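Local coordinates for protein phosphoribosylformylglycinamidine synthase 2 (Thermus thermophilus, PDB 3VIU) that belongs to the PurM-like AIR synthase related family, with two N-terminal and two C-terminal type domains in one chain, and binds adenosine-5'-diphosphate and magnesium, at residues 81-85 with 105-110; 445-449 with 537-542; 467-471 with 599-603; 480-486 with 517-523; 510-515 with 596-600. One frame throughout, in Å; residues are numbered along the deposited sequence.

Contacts 1 and 4 flank one adenosine-5'-diphosphate: contact 1 faces its phosphates and contact 4 its base and ribose. Their centres are about 13 Å apart, and Phe-82 O meets Ser-521 OG at 3.0 Å in a probable hydrogen bond between the two N-terminal type domains. Contact 2 adds the next strand pair to the sheet of contact 4, their centres about 10 Å apart, with Gly-542 O placed 2.7 Å from Thr-484 N. Contacts 3 and 5 share helix 596-611, their centres about 8 Å apart, and join that sheet's helical layer to the following C-terminal type domain. Arg-471 of contact 3 has its side chain about 7 Å from the bound magnesium.

Contact 1: 81-85 with 105-110; sequences AFKIE and GILRDI. With ADP (adenosine-5'-diphosphate), chain B.
Lys-83 and Asp-109 reach toward each other from strand 81-85 and helix 105-110, and Glu-85 comes in from the direction opposite to Asp-109. The lysine is fully stretched, with CG anti to the backbone N (chi1 -180°), and this carries its ammonium up to the diphosphate. There NZ donates to ADP O2B at 2.7 Å and to the bridging ADP O3A at 3.1 Å, while its salt bridge to Asp-109 OD2, at 3.4 Å, is weak as a hydrogen bond. The Glu-85 and Asp-109 carboxylates stand almost perpendicular, their planes 86° apart, and Glu-85 OE1 lies 2.6 Å from Asp-109 OD2. The second oxygen of the aspartate, OD1, approaches ADP O3B to 3.1 Å. The ammonium is thus bonded chiefly to the diphosphate, with a weak link to Asp-109 and a long one to Glu-85.

Behind this polar end the packing is apolar. Ile-106 slides past Glu-85 in the opposite direction, and its CD1 sits 3.8 Å from Glu-85 CB and against Lys-83 O. One turn along, Ile-110 presses CD1 on Phe-82 CA at 3.7 Å. Strand 172-182 packs on both isoleucines through Cys-177. A roughly antiparallel strand and helix (150°), apolar beneath and charged at one end, form the phosphate side of a nucleotide pocket that both PurM-like N-terminal domains line.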
# COMPACT_ATOMS: atom_id res chain seq x y z
N ALA A 81 4.87 5.37 -11.37
CA ALA A 81 4.67 6.13 -10.16
C ALA A 81 3.75 5.31 -9.28
O ALA A 81 2.86 4.62 -9.78
CB ALA A 81 4.03 7.47 -10.47
N PHE A 82 3.98 5.34 -7.97
CA PHE A 82 3.11 4.61 -7.07
C PHE A 82 3.24 5.13 -5.65
O PHE A 82 4.19 5.83 -5.31
CB PHE A 82 3.38 3.10 -7.12
CG PHE A 82 4.76 2.69 -6.67
CD1 PHE A 82 5.88 2.96 -7.45
CD2 PHE A 82 4.93 2.00 -5.47
CE1 PHE A 82 7.14 2.54 -7.04
CE2 PHE A 82 6.19 1.58 -5.06
CZ PHE A 82 7.30 1.85 -5.85
N LYS A 83 2.25 4.79 -4.84
CA LYS A 83 2.22 5.23 -3.46
C LYS A 83 1.03 4.58 -2.76
O LYS A 83 0.09 4.12 -3.42
CB LYS A 83 2.08 6.75 -3.40
CG LYS A 83 2.04 7.32 -2.01
CD LYS A 83 1.54 8.75 -2.06
CE LYS A 83 1.24 9.28 -0.68
NZ LYS A 83 0.54 10.58 -0.79
N ILE A 84 1.09 4.55 -1.44
CA ILE A 84 0.00 3.98 -0.65
C ILE A 84 -0.42 5.03 0.37
O ILE A 84 0.42 5.73 0.94
CB ILE A 84 0.45 2.66 0.03
CG1 ILE A 84 -0.75 1.95 0.66
CG2 ILE A 84 1.52 2.94 1.08
CD1 ILE A 84 -0.41 0.59 1.22
N GLU A 85 -1.73 5.14 0.58
CA GLU A 85 -2.32 6.11 1.50
C GLU A 85 -3.24 5.35 2.44
O GLU A 85 -3.48 4.17 2.25
CB GLU A 85 -3.18 7.13 0.74
CG GLU A 85 -2.60 8.51 0.45
CD GLU A 85 -3.65 9.43 -0.20
OE1 GLU A 85 -3.34 10.61 -0.51
OE2 GLU A 85 -4.80 8.98 -0.40
N GLY A 105 -8.54 9.92 -3.80
CA GLY A 105 -7.34 10.63 -3.39
C GLY A 105 -6.03 10.01 -3.89
O GLY A 105 -5.18 10.72 -4.44
N ILE A 106 -5.86 8.71 -3.69
CA ILE A 106 -4.64 8.04 -4.13
C ILE A 106 -4.47 8.20 -5.65
O ILE A 106 -3.36 8.37 -6.15
CB ILE A 106 -4.65 6.52 -3.73
CG1 ILE A 106 -3.25 5.94 -3.87
CG2 ILE A 106 -5.60 5.73 -4.61
CD1 ILE A 106 -2.26 6.48 -2.87
N LEU A 107 -5.59 8.15 -6.36
CA LEU A 107 -5.59 8.29 -7.82
C LEU A 107 -5.07 9.65 -8.25
O LEU A 107 -4.32 9.76 -9.22
CB LEU A 107 -7.02 8.10 -8.35
CG LEU A 107 -7.41 6.85 -9.13
CD1 LEU A 107 -6.56 5.66 -8.72
CD2 LEU A 107 -8.90 6.59 -8.89
N ARG A 108 -5.47 10.69 -7.52
CA ARG A 108 -5.04 12.04 -7.83
C ARG A 108 -3.55 12.25 -7.57
O ARG A 108 -2.88 12.97 -8.31
CB ARG A 108 -5.88 13.06 -7.04
CG ARG A 108 -7.32 13.16 -7.55
CD ARG A 108 -8.02 14.37 -6.98
NE ARG A 108 -8.36 14.21 -5.57
CZ ARG A 108 -9.37 13.47 -5.13
NH1 ARG A 108 -9.60 13.38 -3.82
NH2 ARG A 108 -10.16 12.82 -5.98
N ASP A 109 -3.02 11.61 -6.52
CA ASP A 109 -1.59 11.73 -6.22
C ASP A 109 -0.76 11.16 -7.36
O ASP A 109 0.28 11.71 -7.72
CB ASP A 109 -1.22 10.98 -4.94
CG ASP A 109 -1.70 11.67 -3.69
OD1 ASP A 109 -1.62 12.91 -3.63
OD2 ASP A 109 -2.15 10.97 -2.76
N ILE A 110 -1.22 10.05 -7.92
CA ILE A 110 -0.53 9.40 -9.02
C ILE A 110 -0.66 10.22 -10.30
O ILE A 110 0.29 10.34 -11.07
CB ILE A 110 -1.09 7.99 -9.24
CG1 ILE A 110 -0.92 7.15 -7.96
CG2 ILE A 110 -0.45 7.34 -10.45
CD1 ILE A 110 0.46 7.20 -7.36
PB ADP B . -0.85 13.49 0.44
O1B ADP B . -1.45 14.23 1.59
O2B ADP B . -1.49 12.02 0.37
O3B ADP B . -1.18 14.35 -0.97
PA ADP B . 1.25 13.43 2.19
O1A ADP B . 1.46 14.85 2.58
O2A ADP B . 0.12 12.79 3.16
O3A ADP B . 0.77 13.36 0.62
O5' ADP B . 2.60 12.53 2.36
C5' ADP B . 3.71 13.39 2.71
C4' ADP B . 5.00 13.07 1.91
O4' ADP B . 5.93 12.27 2.71
C3' ADP B . 4.77 12.26 0.61
O3' ADP B . 5.74 12.65 -0.38
C2' ADP B . 4.94 10.81 1.06
O2' ADP B . 5.30 9.94 -0.01
C1' ADP B . 6.01 10.91 2.15
N9 ADP B . 5.81 9.90 3.20
C8 ADP B . 4.88 9.94 4.20
N7 ADP B . 4.99 8.89 4.96
C5 ADP B . 5.99 8.11 4.50
C6 ADP B . 6.56 6.87 4.90
N6 ADP B . 6.07 6.20 6.01
N1 ADP B . 7.58 6.37 4.19
C2 ADP B . 8.08 7.01 3.11
N3 ADP B . 7.57 8.17 2.70
C4 ADP B . 6.54 8.75 3.36

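Contact 2: 445-449 with 537-542; sequences AKVDQ and PTAMVG
An antiparallel strand pair in the middle of the mixed sheet of the second PurM-like N-terminal domain brings 445-449 against 537-542. Asp-448 and Val-541 form its hydrogen-bonded pair: Asp-448 N donates to Val-541 O at 2.9 Å, and Val-541 N returns a straighter bond (162°) to Asp-448 O at 3.1 Å. Val-447 faces Gly-542 as the adjoining non-hydrogen-bonded pair. Their CA atoms come within 4.1 Å, and CA-H...O contacts accompany this close approach, with Val-447 CA 3.0 Å from Val-541 O and Gly-542 CA set against Lys-446 O.

Side chains alternate between the faces. On the face of Val-447, with CG1 between the backbone N and the carbonyl carbon (chi1 52°), CG2 stands anti to N and reaches Met-540 CB at 4.1 Å; Met-540 is a selenomethionine. Beyond the end of the paired strand, Gln-449 bends at chi2 (77°) and crosses Thr-538 at about a right angle, its CG 3.6 Å from Thr-538 CG2, while Gln-449 CB rests on Ala-539 O at 3.1 Å. The Thr-538 hydroxyl turns to Tyr-167.

On the opposite face Asp-448 OD1 accepts a hydrogen bond from Asn-472 ND2. Backbone bonds and apolar contacts thus hold the strands together, whereas the carboxylate is directed at helix 458-475, consistent with a second-shell role for Asp-448 in orienting Asn-472, itself part of the magnesium site.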
# COMPACT_ATOMS: atom_id res chain seq x y z
N ALA A 445 3.39 -6.01 -8.91
CA ALA A 445 3.10 -5.30 -7.67
C ALA A 445 2.42 -6.16 -6.62
O ALA A 445 1.63 -7.06 -6.93
CB ALA A 445 2.22 -4.09 -7.98
N LYS A 446 2.73 -5.88 -5.36
CA LYS A 446 2.15 -6.61 -4.26
C LYS A 446 2.27 -5.78 -2.98
O LYS A 446 3.18 -4.97 -2.84
CB LYS A 446 2.86 -7.95 -4.10
CG LYS A 446 1.96 -9.12 -3.70
CD LYS A 446 1.50 -9.02 -2.27
CE LYS A 446 0.62 -10.20 -1.91
NZ LYS A 446 -0.60 -10.22 -2.75
N VAL A 447 1.33 -5.97 -2.06
CA VAL A 447 1.35 -5.27 -0.79
C VAL A 447 1.19 -6.34 0.29
O VAL A 447 0.33 -7.21 0.16
CB VAL A 447 0.21 -4.24 -0.69
CG1 VAL A 447 -1.12 -4.88 -1.03
CG2 VAL A 447 0.16 -3.65 0.70
N ASP A 448 2.02 -6.30 1.33
CA ASP A 448 1.93 -7.30 2.41
C ASP A 448 2.22 -6.77 3.80
O ASP A 448 2.79 -5.70 3.98
CB ASP A 448 2.94 -8.44 2.20
CG ASP A 448 2.60 -9.35 1.05
OD1 ASP A 448 3.34 -9.29 0.04
OD2 ASP A 448 1.62 -10.14 1.15
N GLN A 449 1.82 -7.58 4.78
CA GLN A 449 2.05 -7.38 6.20
C GLN A 449 1.22 -8.41 6.95
O GLN A 449 0.08 -8.71 6.57
CB GLN A 449 1.76 -5.95 6.69
CG GLN A 449 0.37 -5.65 7.17
CD GLN A 449 0.05 -6.18 8.56
OE1 GLN A 449 0.79 -5.95 9.53
NE2 GLN A 449 -1.07 -6.88 8.67
N PRO A 537 0.80 -3.24 15.20
CA PRO A 537 1.59 -2.34 14.36
C PRO A 537 1.41 -2.82 12.92
O PRO A 537 1.56 -4.00 12.64
CB PRO A 537 3.01 -2.53 14.88
CG PRO A 537 2.78 -2.80 16.33
CD PRO A 537 1.61 -3.77 16.31
N THR A 538 1.09 -1.91 12.01
CA THR A 538 0.86 -2.32 10.64
C THR A 538 1.60 -1.54 9.57
O THR A 538 1.25 -0.40 9.25
CB THR A 538 -0.65 -2.28 10.32
OG1 THR A 538 -1.35 -3.14 11.23
CG2 THR A 538 -0.92 -2.76 8.91
N ALA A 539 2.63 -2.15 9.01
CA ALA A 539 3.39 -1.53 7.94
C ALA A 539 3.00 -2.27 6.66
O ALA A 539 3.50 -3.36 6.39
CB ALA A 539 4.89 -1.67 8.20
N MSE A 540 2.10 -1.67 5.90
CA MSE A 540 1.66 -2.27 4.65
C MSE A 540 2.66 -1.87 3.58
O MSE A 540 2.69 -0.73 3.12
CB MSE A 540 0.25 -1.80 4.32
CG MSE A 540 -0.76 -2.35 5.32
SE MSE A 540 -2.41 -1.34 5.43
CE MSE A 540 -3.57 -2.77 6.04
N VAL A 541 3.49 -2.83 3.20
CA VAL A 541 4.54 -2.64 2.22
C VAL A 541 4.13 -2.98 0.80
O VAL A 541 3.73 -4.11 0.52
CB VAL A 541 5.77 -3.48 2.59
CG1 VAL A 541 6.88 -3.28 1.56
CG2 VAL A 541 6.25 -3.11 3.99
N GLY A 542 4.24 -2.00 -0.08
CA GLY A 542 3.90 -2.19 -1.47
C GLY A 542 5.20 -2.18 -2.25
O GLY A 542 6.03 -1.28 -2.08

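Contact 3: 467-471 with 599-603; sequences AEACR and EKAVQ
Arg-471 grips Glu-599 side-on with two nitrogens, one to each carboxylate oxygen. NE donates to Glu-599 OE1 at 2.9 Å, on the syn side of that oxygen, and NH1 donates to Glu-599 OE2 at 2.8 Å. The second bond lies in the guanidinium plane yet meets OE2 from above the carboxylate plane, since the two flat groups are turned 51° apart. Bends at chi3 of the arginine (-49°) and at chi2 of the glutamate bring the chains across each other at about a right angle.

Further contacts surround this pair. Glu-468 CA lies 3.6 Å above one face of the guanidinium, and Ala-467 CB touches Glu-599 CG at 4.1 Å. The long chain of Gln-603 brings its amide carbon CD to 3.6 Å from Arg-471 N. Outside the segments, Ser-659 OG holds Glu-599 OE2, and Arg-471 NH2 forms a salt bridge with Asp-620 of the magnesium site, so the ion pair is linked to a metal-site residue.

Segments 467-471 and 599-603, of helices 458-475 and 596-611, run almost parallel, 11° apart with axes 10.6 Å from each other; strand 538-548 packs on Ala-469 and Cys-470, and Leu-515 of helix 495-515 touches Cys-470.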
# COMPACT_ATOMS: atom_id res chain seq x y z
N ALA A 467 10.16 -8.09 3.07
CA ALA A 467 10.70 -9.33 2.53
C ALA A 467 9.63 -10.05 1.69
O ALA A 467 9.85 -10.33 0.51
CB ALA A 467 11.18 -10.23 3.67
N GLU A 468 8.47 -10.31 2.29
CA GLU A 468 7.39 -11.00 1.61
C GLU A 468 6.98 -10.29 0.31
O GLU A 468 6.89 -10.92 -0.74
CB GLU A 468 6.16 -11.13 2.52
CG GLU A 468 5.07 -12.03 1.93
CD GLU A 468 3.90 -12.27 2.88
OE1 GLU A 468 3.09 -13.19 2.61
OE2 GLU A 468 3.78 -11.55 3.89
N ALA A 469 6.74 -8.99 0.39
CA ALA A 469 6.35 -8.24 -0.80
C ALA A 469 7.40 -8.41 -1.91
O ALA A 469 7.06 -8.65 -3.07
CB ALA A 469 6.18 -6.76 -0.45
N CYS A 470 8.68 -8.29 -1.55
CA CYS A 470 9.73 -8.46 -2.54
C CYS A 470 9.78 -9.89 -3.06
O CYS A 470 10.04 -10.12 -4.24
CB CYS A 470 11.08 -8.09 -1.94
SG CYS A 470 11.27 -6.33 -1.64
N ARG A 471 9.51 -10.86 -2.17
CA ARG A 471 9.52 -12.26 -2.55
C ARG A 471 8.41 -12.53 -3.56
O ARG A 471 8.61 -13.24 -4.55
CB ARG A 471 9.33 -13.16 -1.32
CG ARG A 471 9.59 -14.65 -1.58
CD ARG A 471 9.24 -15.50 -0.38
NE ARG A 471 9.84 -14.96 0.84
CZ ARG A 471 9.15 -14.61 1.92
NH1 ARG A 471 9.78 -14.13 2.98
NH2 ARG A 471 7.82 -14.74 1.95
N GLU A 599 17.10 -14.78 2.45
CA GLU A 599 15.98 -14.21 1.72
C GLU A 599 16.41 -13.62 0.39
O GLU A 599 15.81 -13.90 -0.65
CB GLU A 599 15.29 -13.12 2.56
CG GLU A 599 14.04 -12.54 1.88
CD GLU A 599 12.91 -13.55 1.71
OE1 GLU A 599 12.38 -13.67 0.59
OE2 GLU A 599 12.56 -14.23 2.70
N LYS A 600 17.46 -12.80 0.42
CA LYS A 600 17.98 -12.17 -0.79
C LYS A 600 18.49 -13.20 -1.80
O LYS A 600 18.19 -13.11 -2.99
CB LYS A 600 19.12 -11.20 -0.42
CG LYS A 600 19.75 -10.47 -1.61
CD LYS A 600 20.69 -9.37 -1.12
CE LYS A 600 21.24 -8.53 -2.27
NZ LYS A 600 22.28 -9.23 -3.09
N ALA A 601 19.24 -14.18 -1.31
CA ALA A 601 19.78 -15.22 -2.18
C ALA A 601 18.66 -16.05 -2.82
O ALA A 601 18.75 -16.43 -3.99
CB ALA A 601 20.72 -16.12 -1.39
N VAL A 602 17.60 -16.31 -2.06
CA VAL A 602 16.47 -17.08 -2.59
C VAL A 602 15.73 -16.28 -3.66
O VAL A 602 15.35 -16.83 -4.70
CB VAL A 602 15.47 -17.47 -1.47
CG1 VAL A 602 14.22 -18.09 -2.07
CG2 VAL A 602 16.11 -18.48 -0.51
N GLN A 603 15.54 -14.99 -3.42
CA GLN A 603 14.84 -14.12 -4.37
C GLN A 603 15.60 -14.03 -5.69
O GLN A 603 14.99 -14.01 -6.77
CB GLN A 603 14.64 -12.71 -3.80
CG GLN A 603 13.79 -12.65 -2.53
CD GLN A 603 13.08 -11.31 -2.34
OE1 GLN A 603 12.48 -11.07 -1.30
NE2 GLN A 603 13.15 -10.45 -3.34

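Contact 4: 480-486 with 517-523; sequences PLAYTDG and VPVVSGN. With ADP (adenosine-5'-diphosphate), chain B.
Between the pairs Tyr-483 with Val-519 and Asp-485 with Gly-522, strand 519-523 spends one residue more than its parallel neighbour, an irregularity like a beta bulge. Val-520 takes up the difference, its psi falling to -17°. Before the step the parallel bonding is intact: Tyr-483 N donates to Pro-518 O at 3.0 Å, and Val-520 N meets Tyr-483 O nearly along the C=O axis. After it, Asp-485 N binds Ser-521 O weakly, and Asn-523 N restores a sound bond to Asp-485 O at 2.9 Å.

The Tyr-483 ring is folded back over strand 519-523. With CG wedged between the backbone N and the carbonyl carbon (chi1 74°), one face lies over Val-519 CA in a CH-pi contact, 4.0 Å from CA to the ring centroid; Val-519 CG1 is modelled very close to the same ring, and the detail of that approach is doubtful. Val-517 O comes to the ring edge, and Val-517 CG1 presses on Ala-482 CA.

Both strands belong to a beta-alpha-beta crossover through helix 495-515, whose Ser-512 bonds to Val-517 O. On the face away from the tyrosine, the hydroxyls Thr-484 OG1 and Ser-521 OG are hydrogen-bonded at 3.1 Å, and Ser-521 OG donates to Phe-82 O of the other N-terminal type domain.

At the far end the strands receive adenosine-5'-diphosphate. Its N6 donates to Asp-485 OD1 at 3.0 Å and weakly to Asn-523 O, Asp-485 OD2 lies 2.7 Å from N1, and Gly-522 N donates to ribose O2' at 3.2 Å.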
# COMPACT_ATOMS: atom_id res chain seq x y z
N PRO A 480 12.55 -6.48 -7.77
CA PRO A 480 12.10 -5.41 -6.88
C PRO A 480 12.83 -4.11 -7.18
O PRO A 480 14.06 -4.06 -7.11
CB PRO A 480 12.45 -5.94 -5.49
CG PRO A 480 12.41 -7.42 -5.67
CD PRO A 480 13.08 -7.61 -6.99
N LEU A 481 12.10 -3.06 -7.52
CA LEU A 481 12.74 -1.78 -7.83
C LEU A 481 12.71 -0.82 -6.65
O LEU A 481 13.66 -0.07 -6.44
CB LEU A 481 12.06 -1.14 -9.04
CG LEU A 481 12.14 -1.95 -10.33
CD1 LEU A 481 11.35 -1.25 -11.41
CD2 LEU A 481 13.60 -2.12 -10.74
N ALA A 482 11.63 -0.84 -5.88
CA ALA A 482 11.49 0.03 -4.72
C ALA A 482 10.20 -0.31 -4.01
O ALA A 482 9.41 -1.11 -4.50
CB ALA A 482 11.47 1.49 -5.15
N TYR A 483 9.97 0.30 -2.86
CA TYR A 483 8.73 0.04 -2.15
C TYR A 483 8.09 1.31 -1.63
O TYR A 483 8.66 2.39 -1.71
CB TYR A 483 8.97 -0.93 -1.00
CG TYR A 483 9.66 -0.34 0.20
CD1 TYR A 483 11.06 -0.29 0.27
CD2 TYR A 483 8.92 0.17 1.27
CE1 TYR A 483 11.69 0.25 1.38
CE2 TYR A 483 9.55 0.71 2.38
CZ TYR A 483 10.93 0.75 2.43
OH TYR A 483 11.54 1.31 3.52
N THR A 484 6.87 1.15 -1.12
CA THR A 484 6.09 2.23 -0.55
C THR A 484 5.57 1.61 0.75
O THR A 484 5.17 0.44 0.77
CB THR A 484 4.91 2.60 -1.49
OG1 THR A 484 4.21 3.73 -0.97
CG2 THR A 484 3.95 1.42 -1.63
N ASP A 485 5.59 2.37 1.84
CA ASP A 485 5.12 1.84 3.11
C ASP A 485 4.02 2.66 3.74
O ASP A 485 4.18 3.86 3.99
CB ASP A 485 6.28 1.72 4.10
CG ASP A 485 6.87 3.06 4.46
OD1 ASP A 485 6.95 3.39 5.66
OD2 ASP A 485 7.26 3.80 3.53
N GLY A 486 2.89 2.01 3.99
CA GLY A 486 1.78 2.68 4.63
C GLY A 486 1.82 2.27 6.09
O GLY A 486 1.42 1.17 6.44
N VAL A 517 16.55 -2.54 -1.61
CA VAL A 517 15.31 -2.01 -2.17
C VAL A 517 14.97 -0.77 -1.34
O VAL A 517 14.68 -0.88 -0.15
CB VAL A 517 14.15 -3.03 -2.03
CG1 VAL A 517 12.88 -2.44 -2.62
CG2 VAL A 517 14.52 -4.33 -2.71
N PRO A 518 15.02 0.42 -1.96
CA PRO A 518 14.73 1.69 -1.28
C PRO A 518 13.27 2.17 -1.26
O PRO A 518 12.47 1.76 -2.10
CB PRO A 518 15.62 2.67 -2.03
CG PRO A 518 15.47 2.17 -3.45
CD PRO A 518 15.58 0.65 -3.30
N VAL A 519 12.95 3.04 -0.30
CA VAL A 519 11.62 3.65 -0.18
C VAL A 519 11.54 4.73 -1.23
O VAL A 519 12.53 5.39 -1.53
CB VAL A 519 11.37 4.43 1.13
CG1 VAL A 519 10.21 3.83 1.89
CG2 VAL A 519 12.64 4.54 1.94
N VAL A 520 10.35 4.95 -1.76
CA VAL A 520 10.20 5.97 -2.77
C VAL A 520 9.02 6.86 -2.39
O VAL A 520 8.88 7.98 -2.89
CB VAL A 520 10.02 5.28 -4.14
CG1 VAL A 520 8.58 4.85 -4.33
CG2 VAL A 520 10.51 6.19 -5.22
N SER A 521 8.19 6.36 -1.49
CA SER A 521 7.02 7.10 -1.01
C SER A 521 6.34 6.28 0.07
O SER A 521 6.75 5.16 0.37
CB SER A 521 6.03 7.35 -2.15
OG SER A 521 5.43 6.14 -2.59
N GLY A 522 5.28 6.85 0.65
CA GLY A 522 4.58 6.13 1.69
C GLY A 522 3.60 7.00 2.43
O GLY A 522 3.28 8.10 2.00
N ASN A 523 3.12 6.50 3.57
CA ASN A 523 2.16 7.21 4.38
C ASN A 523 2.32 6.81 5.83
O ASN A 523 2.93 5.80 6.15
CB ASN A 523 0.74 6.86 3.93
CG ASN A 523 -0.31 7.62 4.71
OD1 ASN A 523 -0.36 8.84 4.66
ND2 ASN A 523 -1.16 6.90 5.45
PB ADP B . -0.85 13.49 0.44
O1B ADP B . -1.45 14.23 1.59
O2B ADP B . -1.49 12.02 0.37
O3B ADP B . -1.18 14.35 -0.97
PA ADP B . 1.25 13.43 2.19
O1A ADP B . 1.46 14.85 2.58
O2A ADP B . 0.12 12.79 3.16
O3A ADP B . 0.77 13.36 0.62
O5' ADP B . 2.60 12.53 2.36
C5' ADP B . 3.71 13.39 2.71
C4' ADP B . 5.00 13.07 1.91
O4' ADP B . 5.93 12.27 2.71
C3' ADP B . 4.77 12.26 0.61
O3' ADP B . 5.74 12.65 -0.38
C2' ADP B . 4.94 10.81 1.06
O2' ADP B . 5.30 9.94 -0.01
C1' ADP B . 6.01 10.91 2.15
N9 ADP B . 5.81 9.90 3.20
C8 ADP B . 4.88 9.94 4.20
N7 ADP B . 4.99 8.89 4.96
C5 ADP B . 5.99 8.11 4.50
C6 ADP B . 6.56 6.87 4.90
N6 ADP B . 6.07 6.20 6.01
N1 ADP B . 7.58 6.37 4.19
C2 ADP B . 8.08 7.01 3.11
N3 ADP B . 7.57 8.17 2.70
C4 ADP B . 6.54 8.75 3.36

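Contact 5: 510-515 with 596-600; sequences EASEAL and LGREK
Leu-596 O accepts Lys-600 N at 3.0 Å in the opening turn of helix 596-611 and has Leu-515 CD2 of the other helix 4.4 Å away. Leu-596 and Lys-600, one turn apart, carry most of the contact with Ala-514 and Leu-515. No hydrogen bond crosses between the segments; the join is made by apolar surfaces. Leu-596 lies across helix 510-515 with CG anti to its carbonyl carbon (chi1 -73°), which sets its CB 3.6 Å from Ala-514 CB. Its two methyls then divide: CD1 touches Glu-510 CG at 3.9 Å, and CD2 reaches Ala-511 CA at 4.1 Å.

Leu-515 and Lys-600 pass alongside in opposite directions. The CD2 methyl of Leu-515 rests 3.8 Å from Lys-600 CB, and in return the lysine chain lays CD against Ala-514 O at 3.2 Å. Lys-600 bends only at its last torsion, chi4, and NZ pairs with Glu-604 within its own helix. Leu-515 CD2 also meets Glu-599 CG.

Segments 510-515 and 596-600 cross at -49°, their axes 9.6 Å apart, so the C-terminal end of helix 495-515 abuts the start of helix 596-611. Helix 458-475 packs beside both, through Met-463 on Glu-510 and Leu-596 and through Leu-466 on Ala-511.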
# COMPACT_ATOMS: atom_id res chain seq x y z
N GLU A 510 16.15 -2.11 8.10
CA GLU A 510 16.95 -3.32 8.08
C GLU A 510 16.66 -4.23 6.88
O GLU A 510 17.59 -4.75 6.27
CB GLU A 510 16.76 -4.07 9.39
CG GLU A 510 17.66 -5.28 9.55
CD GLU A 510 17.72 -5.74 11.00
OE1 GLU A 510 18.28 -6.82 11.25
OE2 GLU A 510 17.22 -5.00 11.89
N ALA A 511 15.39 -4.41 6.55
CA ALA A 511 15.02 -5.25 5.42
C ALA A 511 15.42 -4.55 4.12
O ALA A 511 15.90 -5.17 3.18
CB ALA A 511 13.53 -5.53 5.42
N SER A 512 15.20 -3.24 4.09
CA SER A 512 15.52 -2.43 2.93
C SER A 512 17.00 -2.48 2.59
O SER A 512 17.38 -2.64 1.43
CB SER A 512 15.09 -0.99 3.17
OG SER A 512 15.46 -0.16 2.08
N GLU A 513 17.84 -2.32 3.62
CA GLU A 513 19.28 -2.32 3.42
C GLU A 513 19.78 -3.68 2.94
O GLU A 513 20.59 -3.77 2.02
CB GLU A 513 19.98 -1.93 4.72
CG GLU A 513 21.48 -1.72 4.57
CD GLU A 513 22.13 -1.25 5.87
OE1 GLU A 513 23.38 -1.07 5.88
OE2 GLU A 513 21.40 -1.05 6.87
N ALA A 514 19.28 -4.74 3.56
CA ALA A 514 19.71 -6.08 3.19
C ALA A 514 19.31 -6.49 1.78
O ALA A 514 20.12 -7.07 1.06
CB ALA A 514 19.18 -7.08 4.19
N LEU A 515 18.08 -6.18 1.38
CA LEU A 515 17.59 -6.55 0.05
C LEU A 515 17.94 -5.54 -1.04
O LEU A 515 17.74 -5.80 -2.22
CB LEU A 515 16.07 -6.74 0.08
CG LEU A 515 15.51 -7.81 1.00
CD1 LEU A 515 13.99 -7.74 0.99
CD2 LEU A 515 15.99 -9.18 0.53
N LEU A 596 17.84 -12.38 6.46
CA LEU A 596 17.80 -11.52 5.30
C LEU A 596 18.79 -11.94 4.23
O LEU A 596 18.54 -11.74 3.04
CB LEU A 596 18.01 -10.08 5.73
CG LEU A 596 16.75 -9.56 6.44
CD1 LEU A 596 17.05 -8.32 7.24
CD2 LEU A 596 15.66 -9.30 5.38
N GLY A 597 19.90 -12.54 4.63
CA GLY A 597 20.88 -12.98 3.66
C GLY A 597 20.32 -14.12 2.83
O GLY A 597 20.47 -14.15 1.60
N ARG A 598 19.66 -15.06 3.50
CA ARG A 598 19.06 -16.19 2.80
C ARG A 598 17.94 -15.66 1.90
O ARG A 598 17.84 -16.04 0.73
CB ARG A 598 18.50 -17.20 3.81
CG ARG A 598 17.67 -18.31 3.19
CD ARG A 598 18.50 -19.20 2.28
NE ARG A 598 19.45 -20.01 3.03
CZ ARG A 598 19.11 -20.97 3.88
NH1 ARG A 598 17.83 -21.26 4.10
NH2 ARG A 598 20.05 -21.64 4.53
N GLU A 599 17.10 -14.78 2.45
CA GLU A 599 15.98 -14.21 1.72
C GLU A 599 16.41 -13.62 0.39
O GLU A 599 15.81 -13.90 -0.65
CB GLU A 599 15.29 -13.12 2.56
CG GLU A 599 14.04 -12.54 1.88
CD GLU A 599 12.91 -13.55 1.71
OE1 GLU A 599 12.38 -13.67 0.59
OE2 GLU A 599 12.56 -14.23 2.70
N LYS A 600 17.46 -12.80 0.42
CA LYS A 600 17.98 -12.17 -0.79
C LYS A 600 18.49 -13.20 -1.80
O LYS A 600 18.19 -13.11 -2.99
CB LYS A 600 19.12 -11.20 -0.42
CG LYS A 600 19.75 -10.47 -1.61
CD LYS A 600 20.69 -9.37 -1.12
CE LYS A 600 21.24 -8.53 -2.27
NZ LYS A 600 22.28 -9.23 -3.09